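Local coordinates for protein insect group II chitinase (Ostrinia furnacalis, PDB 5Y2A) that probably hydrolyses chitin, cleaving the beta-1,4 links between its N-acetylglucosamine units, as a family 18 glycoside hydrolase of insects, at residues A[11-16]-A[344-349]; A[40-45]-A[92-97]; A[274-279]-A[283-288]. All coordinates share one frame; numbering follows the deposited sequence.

Overall arrangement
From the N terminus, the chain leaves the first barrel strand, 4-10, and enters 11-16, which meets 344-349 only after the last strand, 339-343. Interaction 1 thus closes a loop of more than 300 residues around the barrel, and the other two contacts nest inside it. Interaction 2 comes next, joining the end of strand 34-42 to helix 90-95. Interaction 3 follows in series, a short closure that sets a loop on the start of helix 284-292. Interactions 2 and 3 stay about 17 Å apart at their nearest atoms, whereas interactions 1 and 3 touch, with Arg277 of interaction 3 reaching the backbone O of Tyr15 in interaction 1. All three also approach the second subunit.

Interaction 1: A[11-16]-A[344-349]; sequences NWAWYR and SLDLDD
Arg16 and Asp346 show how one ion pair can join the loops that follow the first and last strands of a barrel. NH1 of Arg16 donates to OD2 of Asp346 at 2.7 Å, a salt bridge made through a single direct hydrogen bond. It is not the flat, two-pronged kind: the guanidinium and carboxylate planes stand 52° apart, and NH1 comes to OD2 on its anti side, somewhat out of the carboxylate plane.

The tight part of the contact lies to one side of this bond, where Ala13 and Leu347 pack. CB of Ala13 lies against the side chain of Asp346, 3.7 Å from its CG, while CA of the same alanine sits over one face of the Arg16 guanidinium. CD2 of Leu347 comes within 3.7 Å of Arg16 NH1. With CG placed between its backbone N and carbonyl carbon (chi1 51°), Asp346 can hold OD1 near its own loop, where it accepts from Ser344 OG at 2.7 Å; Thr10, at the end of the first strand, also bonds to OD1.

The looser part is bridged by two waters at the edge of the guanidinium. One water accepts from Arg16 NH1 and lies 2.7 Å from the backbone O of Asp346, to which it donates. A second accepts from Arg16 NH2 at 2.8 Å and donates back to Asp346 OD2, so direct and water-relayed links end on the same oxygen. Farther out, Trp14 and Tyr15 meet Trp55 of the second subunit.

In the TIM barrel of family 18, strands 4-10 and 339-343 are neighbours that complete the ring. The buried carboxylate of Asp346 is reached by Arg16 NH1 and a water on OD2 and by the hydroxyls of Ser344 and Thr10 on OD1, and the opposite charge of Arg16 probably offsets the cost of burying it.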
# COMPACT_ATOMS: atom_id res chain seq x y z
N ASN A 11 -15.14 0.68 7.11
CA ASN A 11 -14.81 0.23 8.46
C ASN A 11 -13.36 0.55 8.84
O ASN A 11 -13.08 0.73 10.03
CB ASN A 11 -15.18 -1.26 8.63
CG ASN A 11 -14.34 -2.21 7.80
OD1 ASN A 11 -13.64 -1.82 6.86
ND2 ASN A 11 -14.47 -3.50 8.09
N TRP A 12 -12.44 0.61 7.88
CA TRP A 12 -11.05 0.92 8.20
C TRP A 12 -10.80 2.39 8.55
O TRP A 12 -9.69 2.73 8.97
CB TRP A 12 -10.14 0.49 7.04
CG TRP A 12 -10.32 1.25 5.76
CD1 TRP A 12 -9.67 2.39 5.38
CD2 TRP A 12 -11.22 0.92 4.69
NE1 TRP A 12 -10.10 2.78 4.13
CE2 TRP A 12 -11.05 1.90 3.68
CE3 TRP A 12 -12.14 -0.11 4.48
CZ2 TRP A 12 -11.77 1.87 2.48
CZ3 TRP A 12 -12.86 -0.13 3.29
CH2 TRP A 12 -12.67 0.85 2.31
N ALA A 13 -11.79 3.28 8.42
CA ALA A 13 -11.62 4.67 8.82
C ALA A 13 -11.48 4.84 10.33
O ALA A 13 -11.20 5.95 10.79
CB ALA A 13 -12.78 5.53 8.31
N TRP A 14 -11.78 3.79 11.10
CA TRP A 14 -11.55 3.83 12.54
C TRP A 14 -10.06 3.85 12.87
O TRP A 14 -9.65 4.42 13.89
CB TRP A 14 -12.24 2.62 13.18
CG TRP A 14 -12.27 2.63 14.67
CD1 TRP A 14 -13.23 3.18 15.47
CD2 TRP A 14 -11.30 2.04 15.55
NE1 TRP A 14 -12.92 2.98 16.79
CE2 TRP A 14 -11.74 2.28 16.87
CE3 TRP A 14 -10.11 1.34 15.35
CZ2 TRP A 14 -11.02 1.85 17.99
CZ3 TRP A 14 -9.40 0.91 16.46
CH2 TRP A 14 -9.86 1.16 17.76
N TYR A 15 -9.23 3.24 12.01
CA TYR A 15 -7.79 3.10 12.25
C TYR A 15 -7.04 4.33 11.73
O TYR A 15 -6.15 4.24 10.89
CB TYR A 15 -7.26 1.83 11.60
CG TYR A 15 -7.94 0.55 12.06
CD1 TYR A 15 -7.67 0.02 13.31
CD2 TYR A 15 -8.81 -0.14 11.23
CE1 TYR A 15 -8.26 -1.14 13.74
CE2 TYR A 15 -9.41 -1.32 11.65
CZ TYR A 15 -9.13 -1.81 12.92
OH TYR A 15 -9.71 -2.97 13.37
N ARG A 16 -7.45 5.48 12.22
CA ARG A 16 -6.99 6.76 11.71
C ARG A 16 -6.70 7.69 12.87
O ARG A 16 -7.38 7.61 13.91
CB ARG A 16 -8.04 7.40 10.80
CG ARG A 16 -7.53 7.79 9.44
CD ARG A 16 -8.67 8.03 8.49
NE ARG A 16 -8.72 6.99 7.47
CZ ARG A 16 -9.60 6.95 6.49
NH1 ARG A 16 -10.51 7.92 6.37
NH2 ARG A 16 -9.58 5.96 5.61
N SER A 344 -15.82 8.70 0.05
CA SER A 344 -16.70 7.98 0.98
C SER A 344 -16.97 8.93 2.14
O SER A 344 -16.33 9.98 2.22
CB SER A 344 -16.04 6.68 1.47
OG SER A 344 -14.87 6.96 2.23
N LEU A 345 -17.90 8.57 3.04
CA LEU A 345 -18.33 9.48 4.11
C LEU A 345 -17.17 10.09 4.87
O LEU A 345 -17.18 11.28 5.21
CB LEU A 345 -19.23 8.72 5.09
CG LEU A 345 -20.61 8.31 4.61
CD1 LEU A 345 -21.36 7.57 5.70
CD2 LEU A 345 -21.35 9.56 4.24
N ASP A 346 -16.16 9.28 5.18
CA ASP A 346 -15.07 9.67 6.07
C ASP A 346 -14.05 10.58 5.42
O ASP A 346 -13.15 11.08 6.12
CB ASP A 346 -14.36 8.41 6.56
CG ASP A 346 -13.98 7.51 5.41
OD1 ASP A 346 -14.86 6.80 4.88
OD2 ASP A 346 -12.80 7.55 5.01
N LEU A 347 -14.11 10.78 4.10
CA LEU A 347 -13.13 11.62 3.43
C LEU A 347 -13.63 13.03 3.17
O LEU A 347 -12.82 13.93 2.92
CB LEU A 347 -12.70 10.98 2.10
CG LEU A 347 -12.17 9.55 2.29
CD1 LEU A 347 -12.04 8.83 0.95
CD2 LEU A 347 -10.83 9.54 3.06
N ASP A 348 -14.95 13.23 3.23
CA ASP A 348 -15.57 14.55 3.35
C ASP A 348 -15.03 15.24 4.60
O ASP A 348 -14.46 14.61 5.49
CB ASP A 348 -17.09 14.38 3.45
CG ASP A 348 -17.88 15.63 3.03
OD1 ASP A 348 -17.31 16.70 2.76
OD2 ASP A 348 -19.12 15.51 2.99
N ASP A 349 -15.23 16.56 4.68
CA ASP A 349 -14.90 17.27 5.91
C ASP A 349 -16.04 17.05 6.91
O ASP A 349 -16.81 17.96 7.24
CB ASP A 349 -14.67 18.76 5.64
CG ASP A 349 -14.15 19.50 6.87
OD1 ASP A 349 -13.54 18.84 7.74
OD2 ASP A 349 -14.34 20.73 6.95
O HOH W 1 -11.16 10.32 7.77
O HOH W 2 -11.63 5.41 3.81

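Interaction 2: A[40-45]-A[92-97]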
# COMPACT_ATOMS: atom_id res chain seq x y z
N ALA A 40 -17.01 -6.20 3.41
CA ALA A 40 -16.79 -7.62 3.68
C ALA A 40 -15.97 -8.21 2.53
O ALA A 40 -15.78 -7.58 1.49
CB ALA A 40 -18.12 -8.37 3.84
N VAL A 41 -15.45 -9.42 2.74
CA VAL A 41 -14.57 -10.05 1.76
C VAL A 41 -15.03 -11.48 1.48
O VAL A 41 -15.85 -12.05 2.20
CB VAL A 41 -13.10 -10.02 2.21
CG1 VAL A 41 -12.61 -8.58 2.26
CG2 VAL A 41 -12.92 -10.67 3.57
N LEU A 42 -14.50 -12.04 0.40
CA LEU A 42 -14.81 -13.40 -0.02
C LEU A 42 -13.76 -14.35 0.54
O LEU A 42 -12.57 -14.19 0.26
CB LEU A 42 -14.85 -13.50 -1.54
CG LEU A 42 -15.35 -14.82 -2.14
CD1 LEU A 42 -16.84 -14.98 -1.85
CD2 LEU A 42 -15.08 -14.88 -3.63
N ASP A 43 -14.19 -15.33 1.34
CA ASP A 43 -13.26 -16.32 1.83
C ASP A 43 -12.64 -17.09 0.66
O ASP A 43 -13.36 -17.61 -0.20
CB ASP A 43 -13.94 -17.30 2.78
CG ASP A 43 -12.95 -18.24 3.46
OD1 ASP A 43 -12.16 -17.75 4.30
OD2 ASP A 43 -12.92 -19.44 3.12
N LYS A 44 -11.31 -17.15 0.64
CA LYS A 44 -10.60 -17.77 -0.48
C LYS A 44 -10.96 -19.24 -0.62
O LYS A 44 -11.04 -19.75 -1.75
CB LYS A 44 -9.09 -17.60 -0.28
CG LYS A 44 -8.23 -18.21 -1.37
CD LYS A 44 -6.77 -18.28 -0.93
CE LYS A 44 -5.84 -18.62 -2.08
NZ LYS A 44 -4.46 -18.92 -1.59
N GLU A 45 -11.17 -19.93 0.49
CA GLU A 45 -11.41 -21.36 0.51
C GLU A 45 -12.88 -21.71 0.32
O GLU A 45 -13.24 -22.49 -0.57
CB GLU A 45 -10.90 -21.95 1.82
CG GLU A 45 -9.42 -21.75 2.03
CD GLU A 45 -8.60 -22.50 1.01
OE1 GLU A 45 -9.05 -23.58 0.58
OE2 GLU A 45 -7.53 -22.00 0.62
N SER A 92 -13.62 -15.17 -9.64
CA SER A 92 -13.82 -15.91 -10.89
C SER A 92 -14.13 -17.38 -10.61
O SER A 92 -14.98 -17.98 -11.29
CB SER A 92 -12.58 -15.80 -11.77
OG SER A 92 -12.79 -16.43 -13.02
N ARG A 93 -13.46 -17.97 -9.62
CA ARG A 93 -13.76 -19.35 -9.26
C ARG A 93 -15.18 -19.48 -8.73
O ARG A 93 -15.83 -20.51 -8.96
CB ARG A 93 -12.74 -19.87 -8.24
CG ARG A 93 -11.32 -19.99 -8.80
CD ARG A 93 -10.39 -20.76 -7.87
NE ARG A 93 -10.05 -20.05 -6.64
CZ ARG A 93 -10.57 -20.33 -5.45
NH1 ARG A 93 -11.47 -21.29 -5.32
NH2 ARG A 93 -10.18 -19.64 -4.38
N LEU A 94 -15.67 -18.46 -8.03
CA LEU A 94 -17.04 -18.49 -7.53
C LEU A 94 -18.05 -18.44 -8.68
O LEU A 94 -18.91 -19.31 -8.80
CB LEU A 94 -17.26 -17.33 -6.55
CG LEU A 94 -18.71 -16.97 -6.20
CD1 LEU A 94 -19.42 -18.13 -5.54
CD2 LEU A 94 -18.76 -15.73 -5.30
N VAL A 95 -17.96 -17.41 -9.53
CA VAL A 95 -19.03 -17.19 -10.50
C VAL A 95 -19.02 -18.23 -11.62
O VAL A 95 -20.06 -18.43 -12.27
CB VAL A 95 -18.98 -15.76 -11.08
CG1 VAL A 95 -19.01 -14.72 -9.97
CG2 VAL A 95 -17.77 -15.57 -12.00
N ASN A 96 -17.90 -18.91 -11.85
CA ASN A 96 -17.82 -19.90 -12.92
C ASN A 96 -18.16 -21.31 -12.46
O ASN A 96 -18.03 -22.25 -13.26
CB ASN A 96 -16.41 -19.89 -13.54
CG ASN A 96 -16.20 -18.74 -14.49
OD1 ASN A 96 -16.66 -18.78 -15.63
ND2 ASN A 96 -15.48 -17.72 -14.04
N ASN A 97 -18.60 -21.48 -11.22
CA ASN A 97 -18.97 -22.79 -10.70
C ASN A 97 -20.39 -22.72 -10.18
O ASN A 97 -20.67 -21.97 -9.23
CB ASN A 97 -18.01 -23.25 -9.59
CG ASN A 97 -18.25 -24.69 -9.16
OD1 ASN A 97 -19.17 -24.98 -8.40
ND2 ASN A 97 -17.43 -25.60 -9.67
O HOH W 3 -11.62 -22.63 -2.94
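Arg93 and Lys44 meet through a side chain and a backbone carbonyl, an example of a helix residue tying down the turn after a strand. NH2 of Arg93 gives a hydrogen bond of 2.8 Å to Lys44 O, nearly straight at 162°; the oxygen lies in the guanidinium plane, and the nitrogen in the carbonyl plane. Beside this bond, CG of Lys44 passes 3.9 Å from Arg93 NH2. The apolar half of the first shell is a meeting of methyl groups, CD1 of Leu42 lying 4.0 Å from CD2 of Leu94.

One step out, a water accepts from Arg93 NH1 at 2.7 Å and donates to the carbonyl oxygens of both Lys44 and Glu45, so two successive peptides are gripped. A bend at chi3 (-70°) turns the guanidinium toward them, and a salt bridge from NE to Asp89 also holds it. With an alanine at this position, Lys44 O would probably lose its direct donor and Asp89 the salt bridge to NE, freeing the turn to shift. The lysine's own ammonium points elsewhere, to a salt bridge with Asp274 of the second subunit.

Leu42, its CG anti to the backbone N (chi1 -172°), carries its methyls across to Leu94, and both leucines also pack on Phe104 of helix 98-115. The contact therefore lies where barrel strand 34-42 ends: helix 90-95, in the connection from strand 75-81, rests beside that end, with helix 98-115 packed on the two leucines and helix 141-159 against Val95.

Interaction 3: A[274-279]-A[283-288]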
# COMPACT_ATOMS: atom_id res chain seq x y z
N ASP A 274 -1.54 13.50 6.71
CA ASP A 274 -1.37 13.12 8.12
C ASP A 274 -2.40 12.09 8.55
O ASP A 274 -2.12 11.22 9.38
CB ASP A 274 -1.48 14.34 9.03
CG ASP A 274 -0.37 15.34 8.83
OD1 ASP A 274 0.62 15.03 8.13
OD2 ASP A 274 -0.48 16.45 9.40
N GLU A 275 -3.62 12.20 8.02
CA GLU A 275 -4.68 11.31 8.47
C GLU A 275 -4.84 10.09 7.58
O GLU A 275 -5.02 8.98 8.09
CB GLU A 275 -6.01 12.08 8.53
CG GLU A 275 -6.13 12.99 9.74
CD GLU A 275 -5.44 14.33 9.55
OE1 GLU A 275 -5.42 14.86 8.42
OE2 GLU A 275 -4.89 14.84 10.55
N THR A 276 -4.76 10.25 6.26
CA THR A 276 -4.99 9.11 5.38
C THR A 276 -3.74 8.27 5.14
O THR A 276 -3.87 7.09 4.82
CB THR A 276 -5.61 9.57 4.05
OG1 THR A 276 -4.81 10.59 3.44
CG2 THR A 276 -7.04 10.10 4.29
N ARG A 277 -2.55 8.85 5.29
CA ARG A 277 -1.29 8.09 5.33
C ARG A 277 -1.14 7.17 4.13
O ARG A 277 -0.76 6.00 4.26
CB ARG A 277 -1.21 7.29 6.63
CG ARG A 277 -1.38 8.13 7.88
CD ARG A 277 -1.77 7.26 9.06
NE ARG A 277 -3.16 6.87 8.84
CZ ARG A 277 -3.77 5.82 9.37
NH1 ARG A 277 -3.14 5.00 10.20
NH2 ARG A 277 -5.04 5.59 9.05
N ALA A 278 -1.41 7.69 2.94
CA ALA A 278 -1.27 6.88 1.73
C ALA A 278 -0.79 7.78 0.61
O ALA A 278 -1.56 8.61 0.11
CB ALA A 278 -2.59 6.20 1.37
N ARG A 279 0.45 7.60 0.17
CA ARG A 279 0.97 8.41 -0.92
C ARG A 279 0.09 8.23 -2.16
O ARG A 279 -0.35 7.12 -2.47
CB ARG A 279 2.41 8.04 -1.24
CG ARG A 279 3.46 8.34 -0.15
CD ARG A 279 4.84 8.01 -0.68
NE ARG A 279 5.19 8.91 -1.78
CZ ARG A 279 5.94 10.00 -1.66
NH1 ARG A 279 6.50 10.30 -0.49
NH2 ARG A 279 6.17 10.76 -2.72
N SER A 283 -7.54 13.07 1.41
CA SER A 283 -8.95 13.33 1.66
C SER A 283 -9.28 14.78 1.31
O SER A 283 -8.40 15.64 1.23
CB SER A 283 -9.31 13.07 3.12
OG SER A 283 -8.74 14.06 3.97
N PHE A 284 -10.57 15.04 1.10
CA PHE A 284 -10.99 16.42 0.84
C PHE A 284 -10.57 17.34 1.98
O PHE A 284 -10.11 18.46 1.74
CB PHE A 284 -12.50 16.50 0.62
CG PHE A 284 -12.97 17.90 0.27
CD1 PHE A 284 -12.49 18.55 -0.86
CD2 PHE A 284 -13.86 18.57 1.10
CE1 PHE A 284 -12.91 19.83 -1.18
CE2 PHE A 284 -14.28 19.86 0.78
CZ PHE A 284 -13.81 20.49 -0.35
N TYR A 285 -10.69 16.88 3.23
CA TYR A 285 -10.33 17.75 4.35
C TYR A 285 -8.82 17.97 4.42
O TYR A 285 -8.38 19.06 4.82
CB TYR A 285 -10.88 17.21 5.67
CG TYR A 285 -10.40 15.85 6.14
CD1 TYR A 285 -9.19 15.71 6.81
CD2 TYR A 285 -11.19 14.72 5.96
CE1 TYR A 285 -8.76 14.46 7.26
CE2 TYR A 285 -10.77 13.47 6.40
CZ TYR A 285 -9.55 13.35 7.06
OH TYR A 285 -9.13 12.11 7.51
N GLU A 286 -8.01 16.98 4.03
CA GLU A 286 -6.57 17.21 3.95
C GLU A 286 -6.24 18.23 2.86
O GLU A 286 -5.29 19.01 2.99
CB GLU A 286 -5.84 15.88 3.70
CG GLU A 286 -5.84 14.95 4.91
CD GLU A 286 -5.31 13.55 4.60
OE1 GLU A 286 -5.60 13.02 3.50
OE2 GLU A 286 -4.62 12.98 5.47
N ILE A 287 -7.01 18.23 1.78
CA ILE A 287 -6.81 19.23 0.74
C ILE A 287 -7.20 20.61 1.25
O ILE A 287 -6.54 21.62 0.95
CB ILE A 287 -7.60 18.84 -0.52
CG1 ILE A 287 -7.05 17.54 -1.11
CG2 ILE A 287 -7.58 19.96 -1.55
CD1 ILE A 287 -7.95 16.93 -2.14
N CYS A 288 -8.28 20.69 2.04
CA CYS A 288 -8.69 21.96 2.63
C CYS A 288 -7.59 22.53 3.51
O CYS A 288 -7.27 23.72 3.44
CB CYS A 288 -9.97 21.77 3.44
SG CYS A 288 -11.47 21.72 2.44
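Glu286 reaches out of the first turn of its helix to Glu275 and Thr276, and its carboxylate gathers donors from two separate pieces of chain. Its CB starts 3.4 Å from OG of Ser283. With CG set beside the backbone N (chi1 -71°), the chain runs on extended; CG passes 3.5 Å from OE1 of Glu275, whose side chain slides by in the opposite direction. CD then delivers two oxygens with different tasks. OE2 takes two backbone donors of the loop: Glu275 N at 2.8 Å, nearly along the C-O axis but with a bent N-H...O angle of 138°, and Thr276 N, also at 2.8 Å and straighter at 162°. OE1 receives the hydroxyl of Thr276, OG1 lying 2.6 Å away on the syn lone pair, and on its anti side the backbone N of Ser283 at 2.9 Å.

That last bond is half of a capping box. In the other half Glu286 N donates to Ser283 OG at 3.0 Å, so the N-cap serine and the glutamate three residues on exchange side-chain and backbone bonds where helix 284-292 begins. The helix and loop belong to the long excursion between strands 241-254 and 339-343, consistent with the alpha+beta insertion found in many family 18 chitinases.

Tyr285 closes one flank. Ser283 OG lies over the centre of its ring, and its OH comes 3.3 Å from CB of Glu275, which meets the ring at the edge. The carboxylates of Glu275 and Glu286 are near enough that their like charges probably oppose each other, which the four donors around Glu286 would soften; Glu275 OE2 has a weak hydrogen bond to Tyr354 OH. Arg277 turns away, its NE hydrogen-bonded to Glu275 O and its NH1 in a salt bridge with Asp53 of the second subunit.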